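Local coordinates for protein short chain dehydrogenase (Rhodopseudomonas palustris, PDB 3H7A) that probably catalyses NAD(P)-dependent oxidation or reduction, as an oxidoreductase of the short-chain dehydrogenase family, at residues Val10-Ala15 with Glu22-Phe27; Ala220-Gln225 with Phe236-Arg241. All coordinates share one frame; numbering follows the deposited sequence.

Contact 1: residues Val10-Ala15 with Glu22-Phe27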
ATOM      1  N   VAL B  10      -4.874  32.697   1.822  1.00 25.80           N
ATOM      2  CA  VAL B  10      -4.296  31.414   1.431  1.00 27.19           C
ATOM      3  C   VAL B  10      -2.777  31.566   1.296  1.00 29.06           C
ATOM      4  O   VAL B  10      -2.304  32.427   0.556  1.00 26.77           O
ATOM      5  CB  VAL B  10      -4.870  30.912   0.067  1.00 24.40           C
ATOM      6  CG1 VAL B  10      -4.137  29.661  -0.415  1.00 25.87           C
ATOM      7  CG2 VAL B  10      -6.332  30.624   0.188  1.00 22.16           C
ATOM      8  N   ALA B  11      -2.010  30.745   2.012  1.00 24.23           N
ATOM      9  CA  ALA B  11      -0.561  30.773   1.860  1.00 21.17           C
ATOM     10  C   ALA B  11      -0.150  29.758   0.801  1.00 22.43           C
ATOM     11  O   ALA B  11      -0.444  28.579   0.933  1.00 26.21           O
ATOM     12  CB  ALA B  11       0.115  30.479   3.171  1.00 19.87           C
ATOM     13  N   VAL B  12       0.491  30.220  -0.268  1.00 22.89           N
ATOM     14  CA  VAL B  12       1.038  29.307  -1.267  1.00 19.31           C
ATOM     15  C   VAL B  12       2.553  29.312  -1.076  1.00 21.05           C
ATOM     16  O   VAL B  12       3.245  30.267  -1.464  1.00 21.94           O
ATOM     17  CB  VAL B  12       0.633  29.686  -2.718  1.00 21.93           C
ATOM     18  CG1 VAL B  12       1.315  28.775  -3.732  1.00 17.79           C
ATOM     19  CG2 VAL B  12      -0.867  29.607  -2.893  1.00 24.28           C
ATOM     20  N   ILE B  13       3.058  28.282  -0.401  1.00 24.42           N
ATOM     21  CA  ILE B  13       4.490  28.161  -0.163  1.00 17.85           C
ATOM     22  C   ILE B  13       5.082  27.399  -1.341  1.00 27.91           C
ATOM     23  O   ILE B  13       4.927  26.188  -1.451  1.00 24.35           O
ATOM     24  CB  ILE B  13       4.808  27.524   1.221  1.00 23.01           C
ATOM     25  CG1 ILE B  13       4.370  28.478   2.339  1.00 21.70           C
ATOM     26  CG2 ILE B  13       6.300  27.237   1.353  1.00 22.05           C
ATOM     27  CD1 ILE B  13       4.026  27.811   3.650  1.00 35.00           C
ATOM     28  N   GLY B  14       5.713  28.141  -2.251  1.00 30.44           N
ATOM     29  CA  GLY B  14       6.262  27.573  -3.479  1.00 26.13           C
ATOM     30  C   GLY B  14       5.466  28.018  -4.689  1.00 33.40           C
ATOM     31  O   GLY B  14       4.920  27.189  -5.437  1.00 31.52           O
ATOM     32  N   ALA B  15       5.394  29.335  -4.887  1.00 30.61           N
ATOM     33  CA  ALA B  15       4.657  29.906  -6.014  1.00 32.25           C
ATOM     34  C   ALA B  15       5.569  30.248  -7.196  1.00 33.80           C
ATOM     35  O   ALA B  15       5.195  31.024  -8.077  1.00 36.61           O
ATOM     36  CB  ALA B  15       3.873  31.118  -5.562  1.00 25.33           C
ATOM     37  N   GLU B  22      -0.414  28.791 -10.817  1.00 31.46           N
ATOM     38  CA  GLU B  22      -1.800  28.434 -11.115  1.00 30.11           C
ATOM     39  C   GLU B  22      -2.633  28.235  -9.861  1.00 25.95           C
ATOM     40  O   GLU B  22      -3.812  28.578  -9.840  1.00 28.33           O
ATOM     41  CB  GLU B  22      -1.886  27.186 -11.990  1.00 31.52           C
ATOM     42  CG  GLU B  22      -1.482  27.411 -13.436  1.00 37.69           C
ATOM     43  CD  GLU B  22      -2.306  28.475 -14.136  1.00 44.36           C
ATOM     44  OE1 GLU B  22      -3.546  28.535 -13.937  1.00 44.64           O
ATOM     45  OE2 GLU B  22      -1.699  29.246 -14.900  1.00 49.45           O
ATOM     46  N   ILE B  23      -2.021  27.682  -8.818  1.00 26.59           N
ATOM     47  CA  ILE B  23      -2.708  27.540  -7.535  1.00 23.54           C
ATOM     48  C   ILE B  23      -3.073  28.927  -6.997  1.00 27.35           C
ATOM     49  O   ILE B  23      -4.205  29.149  -6.569  1.00 28.79           O
ATOM     50  CB  ILE B  23      -1.856  26.761  -6.499  1.00 24.90           C
ATOM     51  CG1 ILE B  23      -1.686  25.297  -6.922  1.00 18.92           C
ATOM     52  CG2 ILE B  23      -2.503  26.826  -5.148  1.00 23.87           C
ATOM     53  CD1 ILE B  23      -0.601  24.556  -6.137  1.00 21.35           C
ATOM     54  N   ALA B  24      -2.115  29.854  -7.059  1.00 28.20           N
ATOM     55  CA  ALA B  24      -2.313  31.226  -6.598  1.00 28.26           C
ATOM     56  C   ALA B  24      -3.421  31.900  -7.408  1.00 24.05           C
ATOM     57  O   ALA B  24      -4.340  32.465  -6.821  1.00 29.87           O
ATOM     58  CB  ALA B  24      -1.006  32.013  -6.681  1.00 24.75           C
ATOM     59  N   LYS B  25      -3.354  31.782  -8.739  1.00 28.53           N
ATOM     60  CA  LYS B  25      -4.400  32.291  -9.648  1.00 28.21           C
ATOM     61  C   LYS B  25      -5.787  31.772  -9.278  1.00 29.20           C
ATOM     62  O   LYS B  25      -6.736  32.542  -9.246  1.00 34.33           O
ATOM     63  CB  LYS B  25      -4.108  31.940 -11.124  1.00 25.03           C
ATOM     64  CG  LYS B  25      -2.960  32.709 -11.796  1.00 32.22           C
ATOM     65  CD  LYS B  25      -2.880  32.371 -13.307  1.00 31.27           C
ATOM     66  CE  LYS B  25      -1.451  32.484 -13.832  1.00 48.84           C
ATOM     67  NZ  LYS B  25      -1.316  32.312 -15.320  1.00 49.33           N
ATOM     68  N   LYS B  26      -5.894  30.475  -8.987  1.00 32.93           N
ATOM     69  CA  LYS B  26      -7.184  29.843  -8.661  1.00 31.13           C
ATOM     70  C   LYS B  26      -7.786  30.335  -7.350  1.00 30.75           C
ATOM     71  O   LYS B  26      -8.960  30.704  -7.307  1.00 27.42           O
ATOM     72  CB  LYS B  26      -7.069  28.301  -8.656  1.00 28.11           C
ATOM     73  CG  LYS B  26      -8.364  27.531  -8.321  1.00 32.80           C
ATOM     74  CD  LYS B  26      -9.555  27.939  -9.205  1.00 36.60           C
ATOM     75  CE  LYS B  26     -10.512  26.782  -9.409  1.00 39.15           C
ATOM     76  NZ  LYS B  26     -11.916  27.232  -9.589  1.00 35.71           N
ATOM     77  N   PHE B  27      -6.992  30.340  -6.285  1.00 26.90           N
ATOM     78  CA  PHE B  27      -7.508  30.772  -4.999  1.00 26.21           C
ATOM     79  C   PHE B  27      -7.784  32.269  -4.945  1.00 30.83           C
ATOM     80  O   PHE B  27      -8.716  32.690  -4.257  1.00 30.11           O
ATOM     81  CB  PHE B  27      -6.625  30.278  -3.856  1.00 24.32           C
ATOM     82  CG  PHE B  27      -6.836  28.822  -3.552  1.00 26.47           C
ATOM     83  CD1 PHE B  27      -7.748  28.426  -2.571  1.00 25.28           C
ATOM     84  CD2 PHE B  27      -6.170  27.842  -4.287  1.00 22.71           C
ATOM     85  CE1 PHE B  27      -7.971  27.077  -2.303  1.00 24.54           C
ATOM     86  CE2 PHE B  27      -6.383  26.494  -4.033  1.00 31.68           C
ATOM     87  CZ  PHE B  27      -7.282  26.104  -3.035  1.00 24.53           C
TER
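Apolar contacts carry the meeting of V10 and V12 with I23, A24 and F27, and each valine uses its CG2 methyl. V10 CG2 comes 3.8 Å from F27 CD1 and also nears F27 CB, so it lies against the root of the ring and one ortho carbon; the two side chains cross at about a right angle. V12 CG2 meets I23 CG2 at 3.9 Å and sits 4.5 Å from A24 CB. In V12 this methyl lies opposite the carbonyl carbon because CG1 takes the place trans to N (chi1 175°), and V10 has the same rotamer, which turns matching methyls toward the helix from alternate strand positions.

Within the helical segment, F27 N bonds to I23 O at 3.0 Å, and that oxygen also lies in plane at the edge of the F27 ring. K25 NZ and E22 OE2 form a salt bridge of 3.1 Å on the side turned from the strand, and K25 reaches E50 as well.

The segment axes run antiparallel at 172°, 9.3 Å apart, as expected for the first strand and helix of a Rossmann beta-alpha-beta unit. Strand 9-13 pairs with strands 33-38 and 84-89; I88 of the latter touches both I23 and F27, while helix 68-81 packs on A11 and I13, and helix 216-228 lies beside helix 18-29.

Contact 2: residues Ala220-Gln225 with Phe236-Arg241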
ATOM      1  N   ALA B 220      -4.292  22.916  -9.844  1.00 32.18           N
ATOM      2  CA  ALA B 220      -5.001  23.961  -9.113  1.00 29.35           C
ATOM      3  C   ALA B 220      -6.466  23.590  -8.952  1.00 28.35           C
ATOM      4  O   ALA B 220      -7.041  23.798  -7.880  1.00 31.68           O
ATOM      5  CB  ALA B 220      -4.857  25.294  -9.815  1.00 25.99           C
ATOM      6  N   GLY B 221      -7.040  23.008 -10.012  1.00 30.73           N
ATOM      7  CA  GLY B 221      -8.404  22.492 -10.011  1.00 25.50           C
ATOM      8  C   GLY B 221      -8.600  21.407  -8.979  1.00 27.91           C
ATOM      9  O   GLY B 221      -9.579  21.441  -8.230  1.00 27.07           O
ATOM     10  N   ALA B 222      -7.654  20.462  -8.927  1.00 23.99           N
ATOM     11  CA  ALA B 222      -7.662  19.376  -7.925  1.00 26.12           C
ATOM     12  C   ALA B 222      -7.561  19.894  -6.482  1.00 28.14           C
ATOM     13  O   ALA B 222      -8.257  19.407  -5.585  1.00 25.26           O
ATOM     14  CB  ALA B 222      -6.551  18.364  -8.220  1.00 24.89           C
ATOM     15  N   TYR B 223      -6.706  20.892  -6.261  1.00 26.33           N
ATOM     16  CA  TYR B 223      -6.629  21.514  -4.951  1.00 26.85           C
ATOM     17  C   TYR B 223      -7.922  22.231  -4.599  1.00 25.02           C
ATOM     18  O   TYR B 223      -8.365  22.189  -3.440  1.00 24.76           O
ATOM     19  CB  TYR B 223      -5.452  22.470  -4.879  1.00 27.43           C
ATOM     20  CG  TYR B 223      -4.181  21.802  -4.452  1.00 21.51           C
ATOM     21  CD1 TYR B 223      -4.163  20.974  -3.334  1.00 27.55           C
ATOM     22  CD2 TYR B 223      -2.994  21.995  -5.157  1.00 26.09           C
ATOM     23  CE1 TYR B 223      -3.007  20.347  -2.928  1.00 22.34           C
ATOM     24  CE2 TYR B 223      -1.815  21.385  -4.745  1.00 21.43           C
ATOM     25  CZ  TYR B 223      -1.844  20.560  -3.617  1.00 24.29           C
ATOM     26  OH  TYR B 223      -0.719  19.928  -3.167  1.00 28.78           O
ATOM     27  N   TRP B 224      -8.536  22.869  -5.601  1.00 23.06           N
ATOM     28  CA  TRP B 224      -9.850  23.492  -5.403  1.00 24.47           C
ATOM     29  C   TRP B 224     -10.923  22.443  -5.084  1.00 29.37           C
ATOM     30  O   TRP B 224     -11.747  22.647  -4.192  1.00 26.79           O
ATOM     31  CB  TRP B 224     -10.270  24.385  -6.588  1.00 26.16           C
ATOM     32  CG  TRP B 224     -11.567  25.131  -6.278  1.00 31.59           C
ATOM     33  CD1 TRP B 224     -12.787  24.937  -6.860  1.00 30.02           C
ATOM     34  CD2 TRP B 224     -11.763  26.140  -5.270  1.00 28.86           C
ATOM     35  NE1 TRP B 224     -13.728  25.773  -6.290  1.00 24.91           N
ATOM     36  CE2 TRP B 224     -13.123  26.520  -5.313  1.00 27.18           C
ATOM     37  CE3 TRP B 224     -10.915  26.771  -4.346  1.00 31.78           C
ATOM     38  CZ2 TRP B 224     -13.657  27.491  -4.460  1.00 30.63           C
ATOM     39  CZ3 TRP B 224     -11.441  27.746  -3.510  1.00 31.06           C
ATOM     40  CH2 TRP B 224     -12.807  28.086  -3.561  1.00 30.39           C
ATOM     41  N   GLN B 225     -10.880  21.309  -5.784  1.00 26.56           N
ATOM     42  CA  GLN B 225     -11.747  20.184  -5.463  1.00 31.26           C
ATOM     43  C   GLN B 225     -11.595  19.738  -3.995  1.00 30.83           C
ATOM     44  O   GLN B 225     -12.591  19.553  -3.292  1.00 32.44           O
ATOM     45  CB  GLN B 225     -11.484  19.017  -6.413  1.00 32.32           C
ATOM     46  CG  GLN B 225     -12.507  17.894  -6.287  1.00 48.04           C
ATOM     47  CD  GLN B 225     -11.949  16.526  -6.634  1.00 48.09           C
ATOM     48  OE1 GLN B 225     -12.330  15.522  -6.026  1.00 44.17           O
ATOM     49  NE2 GLN B 225     -11.050  16.479  -7.615  1.00 40.44           N
ATOM     50  N   PHE B 236      -8.094  12.296   2.425  1.00 24.21           N
ATOM     51  CA  PHE B 236      -6.744  12.641   2.854  1.00 25.29           C
ATOM     52  C   PHE B 236      -5.780  12.680   1.680  1.00 26.28           C
ATOM     53  O   PHE B 236      -5.101  13.668   1.484  1.00 30.13           O
ATOM     54  CB  PHE B 236      -6.202  11.722   3.958  1.00 22.53           C
ATOM     55  CG  PHE B 236      -4.703  11.824   4.135  1.00 25.49           C
ATOM     56  CD1 PHE B 236      -4.131  12.948   4.726  1.00 23.83           C
ATOM     57  CD2 PHE B 236      -3.860  10.798   3.686  1.00 19.10           C
ATOM     58  CE1 PHE B 236      -2.734  13.069   4.866  1.00 19.16           C
ATOM     59  CE2 PHE B 236      -2.470  10.909   3.806  1.00 12.61           C
ATOM     60  CZ  PHE B 236      -1.904  12.049   4.402  1.00 20.82           C
ATOM     61  N   GLU B 237      -5.719  11.602   0.904  1.00 24.78           N
ATOM     62  CA  GLU B 237      -4.740  11.495  -0.170  1.00 18.35           C
ATOM     63  C   GLU B 237      -5.418  11.232  -1.493  1.00 21.84           C
ATOM     64  O   GLU B 237      -6.348  10.442  -1.570  1.00 21.89           O
ATOM     65  CB  GLU B 237      -3.780  10.350   0.120  1.00 20.30           C
ATOM     66  CG  GLU B 237      -2.472  10.405  -0.622  1.00 21.13           C
ATOM     67  CD  GLU B 237      -1.457   9.464  -0.009  1.00 29.91           C
ATOM     68  OE1 GLU B 237      -1.790   8.281   0.201  1.00 31.41           O
ATOM     69  OE2 GLU B 237      -0.331   9.907   0.281  1.00 24.77           O
ATOM     70  N   MET B 238      -4.924  11.881  -2.537  1.00 22.86           N
ATOM     71  CA  MET B 238      -5.517  11.780  -3.861  1.00 30.27           C
ATOM     72  C   MET B 238      -4.375  11.829  -4.863  1.00 30.99           C
ATOM     73  O   MET B 238      -3.436  12.607  -4.687  1.00 31.14           O
ATOM     74  CB  MET B 238      -6.464  12.964  -4.074  1.00 32.95           C
ATOM     75  CG  MET B 238      -7.563  12.688  -5.050  1.00 41.06           C
ATOM     76  SD  MET B 238      -8.819  13.960  -5.151  1.00 32.01           S
ATOM     77  CE  MET B 238      -7.960  15.284  -5.987  1.00 27.46           C
ATOM     78  N   GLU B 239      -4.434  10.998  -5.900  1.00 30.46           N
ATOM     79  CA  GLU B 239      -3.407  11.017  -6.945  1.00 31.84           C
ATOM     80  C   GLU B 239      -4.002  11.389  -8.296  1.00 28.08           C
ATOM     81  O   GLU B 239      -5.039  10.857  -8.678  1.00 36.62           O
ATOM     82  CB  GLU B 239      -2.669   9.671  -7.044  1.00 29.47           C
ATOM     83  CG  GLU B 239      -1.485   9.725  -8.008  1.00 41.61           C
ATOM     84  CD  GLU B 239      -0.669   8.437  -8.100  1.00 43.09           C
ATOM     85  OE1 GLU B 239      -0.907   7.485  -7.321  1.00 43.97           O
ATOM     86  OE2 GLU B 239       0.233   8.398  -8.972  1.00 52.91           O
ATOM     87  N   ILE B 240      -3.345  12.305  -9.007  1.00 25.68           N
ATOM     88  CA  ILE B 240      -3.783  12.725 -10.336  1.00 27.28           C
ATOM     89  C   ILE B 240      -2.676  12.519 -11.356  1.00 30.92           C
ATOM     90  O   ILE B 240      -1.501  12.550 -11.003  1.00 29.82           O
ATOM     91  CB  ILE B 240      -4.245  14.214 -10.347  1.00 25.99           C
ATOM     92  CG1 ILE B 240      -3.175  15.136  -9.738  1.00 26.05           C
ATOM     93  CG2 ILE B 240      -5.526  14.348  -9.586  1.00 20.38           C
ATOM     94  CD1 ILE B 240      -3.519  16.627  -9.767  1.00 24.94           C
ATOM     95  N   ARG B 241      -3.057  12.274 -12.607  1.00 36.83           N
ATOM     96  CA  ARG B 241      -2.129  12.282 -13.751  1.00 45.66           C
ATOM     97  C   ARG B 241      -2.893  12.518 -15.070  1.00 53.43           C
ATOM     98  O   ARG B 241      -4.100  12.229 -15.138  1.00 55.30           O
ATOM     99  CB  ARG B 241      -1.244  11.024 -13.803  1.00 43.90           C
ATOM    100  CG  ARG B 241      -1.956   9.712 -13.707  1.00 54.62           C
ATOM    101  CD  ARG B 241      -1.091   8.597 -14.262  1.00 68.96           C
ATOM    102  NE  ARG B 241      -0.816   8.803 -15.686  1.00 81.30           N
ATOM    103  CZ  ARG B 241      -0.286   7.892 -16.501  1.00 87.24           C
ATOM    104  NH1 ARG B 241       0.040   6.685 -16.048  1.00 86.57           N
ATOM    105  NH2 ARG B 241      -0.085   8.191 -17.779  1.00 87.00           N
TER
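M238 extends its chain with CG trans to N and then bends at the thioether (chi3 72°), which delivers CE to the helix, where it meets A222 and Q225. I240 takes the less common setting, CG1 lodged between N and the carbonyl carbon (chi1 52°), and from there its straight outer chain carries CD1 to A222. The A222 methyl therefore receives two strand side chains: I240 CD1 at 3.8 Å from A222 CB, and M238 CE at 4.1 Å from the same atom. One turn further along the helix, the end of Q225 crosses the M238 thioether obliquely.

The axes of helix 220-225 and strand 237-240 lie 10.4 Å apart, with N-to-C directions 155° from each other. This is the last helix and strand of the Rossmann fold: the strand adds to the parallel sheet at its edge within this chain, through backbone bonds of M238 and I240 with strand 178-185. Two residues apart, M238 and I240 both point toward the helix. With only a methyl at M238, as in an alanine, a gap is likely to open beside A222 and the end of Q225 to lose its thioether neighbour.

On the strand's other face E237 forms a salt bridge with R163 and a hydrogen bond with H182. T235 of the second subunit packs on M238 and I240, and Q229 of that subunit packs on Q225.

How the contacts relate
Contacts 1 and 2 have centres about 14 Å apart and reach the same parallel sheet, one at its first strand, inside the sheet, the other at its last strand. They meet through their helices: F27 CE1 approaches W224 CE3 at 3.6 Å, where the rings stand edge-to-face, and I23 CD1 lies 3.6 Å from Y223 CD2. K26 also makes a cation-pi contact with W224, while A220 CB packs 3.4 Å from E22 O. Segment 10-15 runs into G14, part of the glycine-rich turn after the first strand that in this family usually borders the dinucleotide; contact 2 lies instead by the second subunit.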